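Local structure of carbonic anhydrase (Coccomyxa sp. PA, 3UCJ) at residues A[99-104]-A[184-189]; A[157-162]-A[197-202]; A[66-71]-A[80-85]. The protein probably catalyses the reversible hydration of carbon dioxide to hydrogencarbonate and a proton, as a zinc enzyme of the beta-class carbonic anhydrase family. One frame throughout, in Å; residues are numbered along the deposited sequence.

Contact 1. Residues A[99-104]-A[184-189]; sequences LVCGHY and HGIVYT. With ZN (zinc ion), chain C.
His103 carries the zinc of this beta-carbonic anhydrase at the end of a parallel strand pair, its NE2 lying 2.1 Å from ZN. Cys47 and Cys106 are the other protein ligands, and the sulfonamide N1 of acetazolamide, the bound inhibitor, completes the zinc site. The ring reaches the metal because CG occupies the crowded position between backbone N and carbonyl carbon (chi1 69°), which turns it away from strand 184-189. Its other nitrogen, ND1, donates to Tyr104 O at 2.9 Å, a bent bond with the donor above the carbonyl plane; this limits rotation of the ring and would probably make NE2 a slightly richer donor to zinc.

Behind the ligand, five backbone hydrogen bonds hold the strands in register. They alternate in direction, and the straightest, Ile186 N to Val100 O, measures 3.0 Å. The last, Tyr104 N to Tyr188 O at 2.9 Å, ties down the residue that follows the histidine. Tyr104 then lays one ring face over Val187, whose CG2 stands 3.9 Å from the ring centroid in a CH-pi contact, while Thr189 OG1 lies in the ring plane at the edge, 3.2 Å from Tyr104 CD1. Tyr104 OH is hydrogen-bonded to Glu155 and Lys196. An alanine here would remove the ring and its OH and would probably leave Val187 without its CH-pi partner and break the tie to Glu155 and Lys196. On the face shared by Leu99, Cys101 and His103, Ile186 CG1 packs 3.7 Å from Cys101 CB.

Both are interior strands of the sheet: 42-47 flanks 97-103, and 194-202 flanks 182-189. Helix 146-167 covers the Val100 face, whereas Leu9 and Trp19 of the second subunit pack against the other.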
loop_
_atom_site.group_PDB
_atom_site.type_symbol
_atom_site.label_atom_id
_atom_site.label_comp_id
_atom_site.label_asym_id
_atom_site.label_seq_id
_atom_site.Cartn_x
_atom_site.Cartn_y
_atom_site.Cartn_z
ATOM N N LEU A 99 2.702 -15.846 16.657
ATOM C CA LEU A 99 4.105 -15.840 16.965
ATOM C C LEU A 99 4.714 -14.714 16.098
ATOM O O LEU A 99 4.568 -14.764 14.877
ATOM C CB LEU A 99 4.678 -17.149 16.501
ATOM C CG LEU A 99 4.083 -18.483 17.063
ATOM C CD1 LEU A 99 4.683 -19.693 16.361
ATOM C CD2 LEU A 99 4.326 -18.435 18.601
ATOM N N VAL A 100 5.346 -13.714 16.727
ATOM C CA VAL A 100 6.019 -12.660 15.980
ATOM C C VAL A 100 7.451 -12.967 16.176
ATOM O O VAL A 100 7.977 -12.782 17.285
ATOM C CB VAL A 100 5.644 -11.288 16.597
ATOM C CG1 VAL A 100 6.420 -10.050 15.869
ATOM C CG2 VAL A 100 4.135 -11.094 16.544
ATOM N N CYS A 101 8.080 -13.353 15.103
ATOM C CA CYS A 101 9.423 -13.880 15.202
ATOM C C CYS A 101 10.426 -13.012 14.493
ATOM O O CYS A 101 10.355 -12.911 13.268
ATOM C CB CYS A 101 9.444 -15.290 14.593
ATOM S SG CYS A 101 11.045 -16.122 14.938
ATOM N N GLY A 102 11.378 -12.409 15.214
ATOM C CA GLY A 102 12.522 -11.836 14.476
ATOM C C GLY A 102 13.681 -12.833 14.454
ATOM O O GLY A 102 13.564 -13.944 14.998
ATOM N N HIS A 103 14.810 -12.440 13.882
ATOM C CA HIS A 103 15.974 -13.350 13.921
ATOM C C HIS A 103 17.304 -12.555 13.972
ATOM O O HIS A 103 17.468 -11.492 13.333
ATOM C CB HIS A 103 15.987 -14.294 12.720
ATOM C CG HIS A 103 16.261 -13.607 11.422
ATOM N ND1 HIS A 103 17.497 -13.594 10.798
ATOM C CD2 HIS A 103 15.432 -12.889 10.617
ATOM C CE1 HIS A 103 17.401 -12.932 9.648
ATOM N NE2 HIS A 103 16.161 -12.502 9.517
ATOM N N TYR A 104 18.323 -13.095 14.693
ATOM C CA TYR A 104 19.658 -12.444 14.674
ATOM C C TYR A 104 20.251 -12.549 13.312
ATOM O O TYR A 104 19.868 -13.416 12.517
ATOM C CB TYR A 104 20.571 -13.114 15.757
ATOM C CG TYR A 104 20.002 -12.818 17.128
ATOM C CD1 TYR A 104 19.489 -13.837 17.926
ATOM C CD2 TYR A 104 19.909 -11.488 17.600
ATOM C CE1 TYR A 104 19.014 -13.583 19.184
ATOM C CE2 TYR A 104 19.406 -11.213 18.859
ATOM C CZ TYR A 104 18.934 -12.279 19.635
ATOM O OH TYR A 104 18.438 -12.037 20.847
ATOM N N HIS A 184 3.040 -13.585 20.968
ATOM C CA HIS A 184 4.368 -13.979 21.444
ATOM C C HIS A 184 5.505 -13.317 20.732
ATOM O O HIS A 184 5.585 -13.414 19.474
ATOM C CB HIS A 184 4.495 -15.477 21.275
ATOM C CG HIS A 184 3.324 -16.222 21.863
ATOM N ND1 HIS A 184 3.323 -16.707 23.160
ATOM C CD2 HIS A 184 2.079 -16.455 21.369
ATOM C CE1 HIS A 184 2.158 -17.279 23.414
ATOM N NE2 HIS A 184 1.376 -17.127 22.355
ATOM N N GLY A 185 6.380 -12.650 21.483
ATOM C CA GLY A 185 7.585 -12.140 20.890
ATOM C C GLY A 185 8.710 -13.127 20.974
ATOM O O GLY A 185 9.139 -13.459 22.096
ATOM N N ILE A 186 9.197 -13.647 19.857
ATOM C CA ILE A 186 10.293 -14.605 19.877
ATOM C C ILE A 186 11.377 -14.214 18.879
ATOM O O ILE A 186 11.171 -13.322 17.983
ATOM C CB ILE A 186 9.796 -16.033 19.565
ATOM C CG1 ILE A 186 9.012 -16.068 18.212
ATOM C CG2 ILE A 186 8.881 -16.509 20.624
ATOM C CD1 ILE A 186 8.783 -17.544 17.667
ATOM N N VAL A 187 12.549 -14.838 19.020
ATOM C CA VAL A 187 13.667 -14.509 18.138
ATOM C C VAL A 187 14.441 -15.812 17.800
ATOM O O VAL A 187 14.526 -16.716 18.656
ATOM C CB VAL A 187 14.578 -13.424 18.787
ATOM C CG1 VAL A 187 15.235 -13.974 20.101
ATOM C CG2 VAL A 187 15.594 -12.992 17.793
ATOM N N TYR A 188 14.900 -15.966 16.572
ATOM C CA TYR A 188 15.611 -17.139 16.143
ATOM C C TYR A 188 17.076 -16.832 15.817
ATOM O O TYR A 188 17.377 -15.784 15.249
ATOM C CB TYR A 188 14.912 -17.645 14.896
ATOM C CG TYR A 188 15.503 -18.796 14.184
ATOM C CD1 TYR A 188 15.320 -20.102 14.663
ATOM C CD2 TYR A 188 16.228 -18.617 13.020
ATOM C CE1 TYR A 188 15.797 -21.174 14.011
ATOM C CE2 TYR A 188 16.728 -19.703 12.341
ATOM C CZ TYR A 188 16.506 -20.993 12.871
ATOM O OH TYR A 188 16.965 -22.072 12.227
ATOM N N THR A 189 17.959 -17.794 16.072
ATOM C CA THR A 189 19.406 -17.642 15.716
ATOM C C THR A 189 19.767 -18.538 14.543
ATOM O O THR A 189 19.758 -19.759 14.688
ATOM C CB THR A 189 20.312 -17.925 16.931
ATOM O OG1 THR A 189 19.899 -17.054 17.984
ATOM C CG2 THR A 189 21.778 -17.650 16.561
HETATM ZN ZN ZN C . 15.677 -10.917 8.247
#

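Contact 2. Residues A[157-162]-A[197-202]; sequences NVEAQV and ELIKPI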
loop_
_atom_site.group_PDB
_atom_site.type_symbol
_atom_site.label_atom_id
_atom_site.label_comp_id
_atom_site.label_asym_id
_atom_site.label_seq_id
_atom_site.Cartn_x
_atom_site.Cartn_y
_atom_site.Cartn_z
ATOM N N ASN A 157 13.001 -4.473 17.402
ATOM C CA ASN A 157 12.058 -4.621 16.282
ATOM C C ASN A 157 10.994 -5.677 16.670
ATOM O O ASN A 157 9.750 -5.432 16.537
ATOM C CB ASN A 157 12.778 -4.983 15.009
ATOM C CG ASN A 157 11.802 -4.969 13.794
ATOM O OD1 ASN A 157 11.059 -3.994 13.605
ATOM N ND2 ASN A 157 11.769 -6.065 13.072
ATOM N N VAL A 158 11.436 -6.825 17.181
ATOM C CA VAL A 158 10.427 -7.799 17.710
ATOM C C VAL A 158 9.439 -7.116 18.662
ATOM O O VAL A 158 8.186 -7.269 18.546
ATOM C CB VAL A 158 11.092 -9.048 18.390
ATOM C CG1 VAL A 158 9.987 -9.966 19.018
ATOM C CG2 VAL A 158 11.902 -9.827 17.352
ATOM N N GLU A 159 9.954 -6.418 19.694
ATOM C CA GLU A 159 9.038 -5.799 20.623
ATOM C C GLU A 159 8.061 -4.863 19.959
ATOM O O GLU A 159 6.881 -4.806 20.342
ATOM C CB GLU A 159 9.777 -5.043 21.791
ATOM C CG GLU A 159 8.662 -4.543 22.760
ATOM C CD GLU A 159 9.115 -3.993 24.122
ATOM O OE1 GLU A 159 10.359 -3.971 24.371
ATOM O OE2 GLU A 159 8.205 -3.532 24.868
ATOM N N ALA A 160 8.532 -4.042 19.008
ATOM C CA ALA A 160 7.638 -3.090 18.382
ATOM C C ALA A 160 6.590 -3.852 17.556
ATOM O O ALA A 160 5.449 -3.399 17.498
ATOM C CB ALA A 160 8.465 -2.208 17.415
ATOM N N GLN A 161 6.990 -4.960 16.910
ATOM C CA GLN A 161 6.054 -5.649 16.006
ATOM C C GLN A 161 5.052 -6.408 16.877
ATOM O O GLN A 161 3.869 -6.499 16.523
ATOM C CB GLN A 161 6.740 -6.556 14.957
ATOM C CG GLN A 161 7.763 -5.784 14.077
ATOM C CD GLN A 161 7.241 -4.417 13.528
ATOM O OE1 GLN A 161 6.049 -4.296 13.142
ATOM N NE2 GLN A 161 8.153 -3.348 13.514
ATOM N N VAL A 162 5.478 -6.843 18.054
ATOM C CA VAL A 162 4.479 -7.408 19.003
ATOM C C VAL A 162 3.489 -6.388 19.402
ATOM O O VAL A 162 2.234 -6.667 19.416
ATOM C CB VAL A 162 5.167 -8.052 20.265
ATOM C CG1 VAL A 162 4.126 -8.281 21.400
ATOM C CG2 VAL A 162 5.845 -9.306 19.831
ATOM N N GLU A 197 12.475 -17.038 23.706
ATOM C CA GLU A 197 11.344 -16.215 24.051
ATOM C C GLU A 197 11.770 -14.846 24.591
ATOM O O GLU A 197 12.311 -14.732 25.717
ATOM C CB GLU A 197 10.395 -16.959 25.008
ATOM C CG GLU A 197 9.117 -16.230 25.419
ATOM C CD GLU A 197 8.258 -17.066 26.370
ATOM O OE1 GLU A 197 8.862 -17.725 27.244
ATOM O OE2 GLU A 197 7.012 -17.117 26.265
ATOM N N LEU A 198 11.509 -13.790 23.814
ATOM C CA LEU A 198 11.800 -12.421 24.253
ATOM C C LEU A 198 10.754 -11.796 25.104
ATOM O O LEU A 198 11.071 -11.000 25.996
ATOM C CB LEU A 198 11.973 -11.510 23.034
ATOM C CG LEU A 198 13.314 -10.996 22.577
ATOM C CD1 LEU A 198 14.625 -11.795 23.053
ATOM C CD2 LEU A 198 13.294 -10.640 21.034
ATOM N N ILE A 199 9.486 -12.046 24.796
ATOM C CA ILE A 199 8.430 -11.496 25.585
ATOM C C ILE A 199 7.458 -12.624 25.940
ATOM O O ILE A 199 7.104 -13.423 25.067
ATOM C CB ILE A 199 7.633 -10.381 24.841
ATOM C CG1 ILE A 199 8.579 -9.333 24.194
ATOM C CG2 ILE A 199 6.646 -9.760 25.803
ATOM C CD1 ILE A 199 7.804 -8.373 23.303
ATOM N N LYS A 200 6.989 -12.649 27.209
ATOM C CA LYS A 200 6.178 -13.773 27.648
ATOM C C LYS A 200 4.809 -13.606 26.973
ATOM O O LYS A 200 4.556 -12.548 26.344
ATOM C CB LYS A 200 6.069 -13.804 29.192
ATOM C CG LYS A 200 7.153 -14.674 29.831
ATOM C CD LYS A 200 8.415 -13.872 30.051
ATOM C CE LYS A 200 8.425 -13.086 31.435
ATOM N NZ LYS A 200 9.473 -13.645 32.419
ATOM N N PRO A 201 3.934 -14.621 27.058
ATOM C CA PRO A 201 2.671 -14.522 26.334
ATOM C C PRO A 201 1.836 -13.323 26.757
ATOM O O PRO A 201 1.793 -12.991 27.973
ATOM C CB PRO A 201 1.972 -15.836 26.713
ATOM C CG PRO A 201 3.101 -16.806 26.920
ATOM C CD PRO A 201 4.133 -15.990 27.621
ATOM N N ILE A 202 1.152 -12.670 25.781
ATOM C CA ILE A 202 0.264 -11.554 26.009
ATOM C C ILE A 202 -1.088 -12.031 25.564
ATOM O O ILE A 202 -1.264 -12.364 24.365
ATOM C CB ILE A 202 0.667 -10.272 25.185
ATOM C CG1 ILE A 202 2.014 -9.734 25.719
ATOM C CG2 ILE A 202 -0.419 -9.170 25.347
ATOM C CD1 ILE A 202 2.819 -8.833 24.849
#
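Three branched side chains of 197-202 meet one flank of the helix at 157-162, and their torsions decide which methyl makes each touch. Ile199 has CG1 anti to its carbonyl carbon (chi1 -49°) and an extended chi2, so that CD1 projects to the helix and sits 3.9 Å from Glu159 CA. The same methyl meets Val162 tip to tip, 4.0 Å from Val162 CB. Leu198 is less regular: its chi1 of -106° lies away from the staggered positions, yet it brings CD2 obliquely across Val158, 3.8 Å from Val158 CB.

Here helix 146-167 packs on one face of the alpha/beta sheet, beside its edge strand 194-202, and the chain turns a corner at Leu198 and Ile199, which lets consecutive side chains both point to the helix. Val158 and Val162, one helical turn apart, each set CG1 anti to the backbone N and form an apolar strip. Val162 CG1 reaches Ile202 CD1 at 3.7 Å. Glu159, extended with CG anti to its N, lends its aliphatic part to Ile199 at about a right angle, and its OE2 accepts from the backbone N of Arg213. Leu211 of helix 205-211 also packs against Ile199 and Ile202.

Contact 3. Residues A[66-71]-A[80-85]; sequences FVQRNV and LNCMSC. With AZM (5-acetamido-1,3,4-thiadiazole-2-sulfonamide), chain D.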
loop_
_atom_site.group_PDB
_atom_site.type_symbol
_atom_site.label_atom_id
_atom_site.label_comp_id
_atom_site.label_asym_id
_atom_site.label_seq_id
_atom_site.Cartn_x
_atom_site.Cartn_y
_atom_site.Cartn_z
ATOM N N PHE A 66 -0.070 -21.114 9.926
ATOM C CA PHE A 66 -0.345 -20.190 8.853
ATOM C C PHE A 66 0.777 -19.154 8.890
ATOM O O PHE A 66 1.139 -18.719 9.932
ATOM C CB PHE A 66 -1.669 -19.526 9.136
ATOM C CG PHE A 66 -2.350 -18.924 7.949
ATOM C CD1 PHE A 66 -3.328 -19.603 7.280
ATOM C CD2 PHE A 66 -2.078 -17.652 7.569
ATOM C CE1 PHE A 66 -3.987 -19.045 6.261
ATOM C CE2 PHE A 66 -2.728 -17.095 6.538
ATOM C CZ PHE A 66 -3.690 -17.782 5.876
ATOM N N VAL A 67 1.291 -18.758 7.737
ATOM C CA VAL A 67 2.503 -17.970 7.677
ATOM C C VAL A 67 2.477 -16.696 6.819
ATOM O O VAL A 67 2.101 -16.735 5.700
ATOM C CB VAL A 67 3.658 -18.837 7.206
ATOM C CG1 VAL A 67 4.866 -18.018 6.987
ATOM C CG2 VAL A 67 3.927 -19.942 8.195
ATOM N N GLN A 68 2.878 -15.589 7.416
ATOM C CA GLN A 68 3.263 -14.383 6.716
ATOM C C GLN A 68 4.773 -14.195 6.853
ATOM O O GLN A 68 5.275 -14.240 7.927
ATOM C CB GLN A 68 2.531 -13.178 7.276
ATOM C CG GLN A 68 3.243 -11.861 7.168
ATOM C CD GLN A 68 3.104 -11.171 5.830
ATOM O OE1 GLN A 68 3.672 -10.146 5.622
ATOM N NE2 GLN A 68 2.331 -11.721 4.964
ATOM N N ARG A 69 5.473 -13.974 5.751
ATOM C CA ARG A 69 6.917 -13.733 5.898
ATOM C C ARG A 69 7.228 -12.575 4.951
ATOM O O ARG A 69 6.769 -12.566 3.830
ATOM C CB ARG A 69 7.717 -14.978 5.444
ATOM C CG ARG A 69 7.782 -16.018 6.618
ATOM C CD ARG A 69 8.464 -17.269 6.060
ATOM N NE ARG A 69 9.912 -17.067 5.762
ATOM C CZ ARG A 69 10.733 -18.042 5.415
ATOM N NH1 ARG A 69 10.304 -19.321 5.261
ATOM N NH2 ARG A 69 11.965 -17.743 5.150
ATOM N N ASN A 70 7.881 -11.566 5.518
ATOM C CA ASN A 70 8.270 -10.387 4.686
ATOM C C ASN A 70 9.641 -9.916 5.159
ATOM O O ASN A 70 10.157 -10.395 6.181
ATOM C CB ASN A 70 7.177 -9.269 4.837
ATOM C CG ASN A 70 7.090 -8.712 6.274
ATOM O OD1 ASN A 70 8.055 -8.173 6.850
ATOM N ND2 ASN A 70 5.889 -8.776 6.848
ATOM N N VAL A 71 10.236 -8.996 4.413
ATOM C CA VAL A 71 11.572 -8.495 4.834
ATOM C C VAL A 71 11.547 -7.738 6.142
ATOM O O VAL A 71 10.907 -6.664 6.300
ATOM C CB VAL A 71 12.163 -7.596 3.641
ATOM C CG1 VAL A 71 13.340 -6.718 4.204
ATOM C CG2 VAL A 71 12.472 -8.457 2.403
ATOM N N LEU A 80 -1.878 -4.114 3.634
ATOM C CA LEU A 80 -2.948 -5.094 3.340
ATOM C C LEU A 80 -2.468 -6.525 3.203
ATOM O O LEU A 80 -3.242 -7.465 3.375
ATOM C CB LEU A 80 -3.814 -4.666 2.155
ATOM C CG LEU A 80 -4.480 -3.307 2.357
ATOM C CD1 LEU A 80 -5.290 -2.967 1.002
ATOM C CD2 LEU A 80 -5.433 -3.354 3.637
ATOM N N ASN A 81 -1.201 -6.753 2.830
ATOM C CA ASN A 81 -0.667 -8.076 2.734
ATOM C C ASN A 81 -0.586 -8.738 4.139
ATOM O O ASN A 81 -1.200 -9.806 4.427
ATOM C CB ASN A 81 0.795 -7.952 2.095
ATOM C CG ASN A 81 1.461 -9.263 1.830
ATOM O OD1 ASN A 81 1.455 -10.191 2.662
ATOM N ND2 ASN A 81 2.270 -9.303 0.699
ATOM N N CYS A 82 0.222 -8.157 5.034
ATOM C CA CYS A 82 0.235 -8.720 6.402
ATOM C C CYS A 82 -1.160 -8.643 7.096
ATOM O O CYS A 82 -1.601 -9.650 7.785
ATOM C CB CYS A 82 1.195 -7.884 7.271
ATOM S SG CYS A 82 1.456 -8.632 8.940
ATOM N N MET A 83 -1.868 -7.550 6.902
ATOM C CA MET A 83 -3.201 -7.401 7.596
ATOM C C MET A 83 -4.226 -8.459 7.133
ATOM O O MET A 83 -5.040 -8.949 7.996
ATOM C CB MET A 83 -3.751 -6.008 7.439
ATOM C CG MET A 83 -2.938 -4.955 8.266
ATOM S SD MET A 83 -3.267 -5.241 10.047
ATOM C CE MET A 83 -1.649 -5.717 10.614
ATOM N N SER A 84 -4.190 -8.897 5.866
ATOM C CA SER A 84 -5.078 -9.987 5.352
ATOM C C SER A 84 -4.773 -11.344 5.992
ATOM O O SER A 84 -5.664 -12.097 6.367
ATOM C CB SER A 84 -4.931 -10.107 3.809
ATOM O OG SER A 84 -5.693 -9.036 3.389
ATOM N N CYS A 85 -3.505 -11.644 6.220
ATOM C CA CYS A 85 -3.120 -12.853 6.910
ATOM C C CYS A 85 -3.605 -12.785 8.353
ATOM O O CYS A 85 -4.127 -13.836 8.889
ATOM C CB CYS A 85 -1.591 -12.977 7.004
ATOM S SG CYS A 85 -0.817 -13.413 5.402
HETATM C C1 AZM D . 17.720 -9.201 4.673
HETATM C C2 AZM D . 18.588 -7.149 3.741
HETATM C C3 AZM D . 18.058 -4.953 2.974
HETATM C C4 AZM D . 18.478 -3.786 2.099
HETATM N N1 AZM D . 16.948 -10.826 6.785
HETATM N N2 AZM D . 19.566 -8.021 4.157
HETATM N N3 AZM D . 19.048 -9.299 4.725
HETATM N N4 AZM D . 18.986 -5.850 3.315
HETATM O O1 AZM D . 16.747 -11.612 4.418
HETATM O O2 AZM D . 15.427 -9.800 5.302
HETATM O O3 AZM D . 16.873 -5.115 3.370
HETATM S S1 AZM D . 16.738 -10.526 5.247
HETATM S S2 AZM D . 17.007 -7.750 3.931
#
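Hydrogen bonding centres on the buried amide of Gln68. Its CG is anti to the backbone N and the chain bends at chi2 (83°), which carries the amide up to the helix at 80-85. NE2 donates to Asn81 OD1 at 2.9 Å, nearly straight and in the carbonyl plane, although the two amide planes are turned 75° apart. On the other side of the amide, Asn70 ND2 gives its hydrogen to a lone pair of Gln68 OE1, at 2.9 Å and almost perfectly straight. That oxygen also accepts from Asn81 ND2 of the second subunit, and Asn81 ND2 of this chain returns the bond to Gln68 there. The reciprocal pair joins two subunits through buried amides, and with both ends of its amide engaged Gln68 is held against a flip.

Sulfur and apolar contacts fill in around this network. Cys85 SG, its carbon-sulfur bond anti to the carbonyl carbon, lies 3.8 Å from Gln68 CB, and Cys82 CB approaches Gln68 OE1 at 3.7 Å. Farther along, Phe66 CE2 touches Cys85 CB at 4.3 Å. Phe66 also contacts a second acetazolamide.

Ligand contact closes the strand end: Val71 CG1 rests 3.8 Å from S2 of the inhibitor's thiadiazole.

Strand 65-70 is outermost within its chain, next to 42-47, and the first turns of helix 80-92 run nearly antiparallel to it, 164° between directions. The loop of 72-79 joins them, forming the first half of a beta-alpha-beta crossover that continues into strand 97-103; backbone bonds from Val67 to the second subunit extend the edge.

Overall arrangement
From the N terminus, contact 3 comes first: the loop between strand 65-70 and helix 80-92 closes locally before the chain enters strand 97-103. Contact 1 then spans a long, mainly helical excursion, bringing 99-104 beside 184-189. Helix 146-167 lies inside that excursion, and its partner 197-202 follows strand 182-189, so contacts 1 and 2 cross along the chain. They also touch, through probable hydrogen bonds from Gly185 O to the backbone of Leu198 and Ile199. Contact 3 stands apart, its centre about 15 Å from that of contact 1. Contacts 2 and 3 fasten helices to the sheet's two outermost strands, contact 1 pairs two of its inner strands, and all three touch the second subunit.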